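Local coordinates for sporozoite-specific SAG protein (PDB 2WNK), which is a surface antigen of the SAG2-related kind made by the sporozoite stage of Toxoplasma gondii, its exact role being unsettled, at residues 145-149 / 150-154. Sequence-based numbering, arbitrary orientation.
Sequences LQITA and ANSDT
Ile147 and Thr154 meet where the chain turns from one sheet of the second SRS domain into the other. Strands 142-147 and 152-158 run nearly antiparallel, 173° between their short segments, but they belong to different sheets. In the beta-sandwich fold of SRS domains, this turn links the two sheets, and side chains and waters join the strands here. CD1 of Ile147 lies over the backbone of the second strand, 3.7 Å from Asp153 C. Ile147 CD1 is also 3.9 Å from Thr154 CG2. With chi1 at -72° CG1 of Ile147 stands anti to the carbonyl carbon, and the second torsion, -71°, turns CD1 onto that strand. Leu145, two residues earlier in strand 142-147, crosses Thr154 at an angle. Leu145 CD1 touches both branches of Thr154, with OG1 at 3.8 Å. Val233 lies against both Ile147 and Thr154, from strand 228-235 of the sheet that holds Ile147. At the turn, Asn151 and Ser152 both face Val207 in a G1 beta bulge. One water accepts from Gln146 N and is also hydrogen-bonded to Thr154 OG1, at a long 3.3 Å. A second water accepts from Thr148 N and donates to Ser152 OG. Ser152 OG in turn donates to Ala149 O, 2.7 Å away, from above the carbonyl plane, with a C=O...OG angle of 129°.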
loop_
_atom_site.group_PDB
_atom_site.type_symbol
_atom_site.label_atom_id
_atom_site.label_comp_id
_atom_site.label_asym_id
_atom_site.label_seq_id
_atom_site.Cartn_x
_atom_site.Cartn_y
_atom_site.Cartn_z
ATOM N N LEU A 145 -9.307 -11.673 -15.676
ATOM C CA LEU A 145 -8.001 -11.455 -16.324
ATOM C C LEU A 145 -7.764 -12.599 -17.299
ATOM O O LEU A 145 -8.406 -13.651 -17.199
ATOM C CB LEU A 145 -6.851 -11.493 -15.309
ATOM C CG LEU A 145 -6.929 -10.458 -14.189
ATOM C CD1 LEU A 145 -5.716 -10.577 -13.233
ATOM C CD2 LEU A 145 -7.034 -9.075 -14.795
ATOM N N GLN A 146 -6.815 -12.419 -18.220
ATOM C CA GLN A 146 -6.484 -13.497 -19.168
ATOM C C GLN A 146 -4.980 -13.730 -19.317
ATOM O O GLN A 146 -4.212 -12.768 -19.349
ATOM C CB GLN A 146 -7.014 -13.140 -20.578
ATOM C CG GLN A 146 -8.499 -12.939 -20.663
ATOM C CD GLN A 146 -8.919 -11.566 -20.195
ATOM O OE1 GLN A 146 -9.901 -11.418 -19.444
ATOM N NE2 GLN A 146 -8.186 -10.537 -20.624
ATOM N N ILE A 147 -4.572 -14.974 -19.511
ATOM C CA ILE A 147 -3.238 -15.220 -20.025
ATOM C C ILE A 147 -3.476 -15.827 -21.409
ATOM O O ILE A 147 -4.130 -16.881 -21.530
ATOM C CB ILE A 147 -2.492 -16.272 -19.146
ATOM C CG1 ILE A 147 -2.113 -15.636 -17.801
ATOM C CG2 ILE A 147 -1.220 -16.755 -19.825
ATOM C CD1 ILE A 147 -0.985 -14.581 -17.934
ATOM N N THR A 148 -2.908 -15.223 -22.452
ATOM C CA THR A 148 -3.173 -15.657 -23.807
ATOM C C THR A 148 -1.879 -16.039 -24.491
ATOM O O THR A 148 -1.907 -16.435 -25.661
ATOM C CB THR A 148 -3.880 -14.553 -24.624
ATOM O OG1 THR A 148 -3.098 -13.349 -24.588
ATOM C CG2 THR A 148 -5.220 -14.241 -23.976
ATOM N N ALA A 149 -0.740 -15.773 -23.849
ATOM C CA ALA A 149 0.581 -16.122 -24.475
ATOM C C ALA A 149 1.443 -16.961 -23.521
ATOM O O ALA A 149 1.363 -16.801 -22.276
ATOM C CB ALA A 149 1.341 -14.855 -24.824
ATOM N N ALA A 150 2.269 -17.809 -24.119
ATOM C CA ALA A 150 3.328 -18.470 -23.344
ATOM C C ALA A 150 4.274 -17.427 -22.773
ATOM O O ALA A 150 4.300 -16.245 -23.255
ATOM C CB ALA A 150 4.117 -19.504 -24.185
ATOM N N ASN A 151 4.983 -17.792 -21.696
ATOM C CA ASN A 151 6.035 -16.904 -21.163
ATOM C C ASN A 151 5.532 -15.499 -20.917
ATOM O O ASN A 151 6.185 -14.504 -21.296
ATOM C CB ASN A 151 7.184 -16.868 -22.159
ATOM C CG ASN A 151 7.592 -18.243 -22.559
ATOM O OD1 ASN A 151 7.920 -19.060 -21.704
ATOM N ND2 ASN A 151 7.514 -18.531 -23.836
ATOM N N SER A 152 4.434 -15.437 -20.182
ATOM C CA SER A 152 3.827 -14.135 -19.889
ATOM C C SER A 152 3.207 -14.083 -18.501
ATOM O O SER A 152 3.090 -15.121 -17.823
ATOM C CB SER A 152 2.813 -13.762 -20.990
ATOM O OG SER A 152 1.575 -14.483 -20.832
ATOM N N ASP A 153 2.802 -12.888 -18.103
ATOM C CA ASP A 153 2.254 -12.639 -16.756
ATOM C C ASP A 153 1.083 -11.702 -16.760
ATOM O O ASP A 153 0.923 -10.931 -17.717
ATOM C CB ASP A 153 3.363 -12.202 -15.766
ATOM C CG ASP A 153 4.113 -10.932 -16.182
ATOM O OD1 ASP A 153 3.486 -9.862 -16.300
ATOM O OD2 ASP A 153 5.316 -10.965 -16.354
ATOM N N THR A 154 0.265 -11.796 -15.707
ATOM C CA THR A 154 -0.822 -10.843 -15.480
ATOM C C THR A 154 -0.847 -10.591 -13.976
ATOM O O THR A 154 -0.441 -11.419 -13.174
ATOM C CB THR A 154 -2.214 -11.372 -15.995
ATOM O OG1 THR A 154 -3.164 -10.297 -16.031
ATOM C CG2 THR A 154 -2.752 -12.515 -15.139
HETATM O O HOH W 1 -5.510 -9.946 -18.307
HETATM O O HOH W 2 -0.807 -13.249 -21.554
#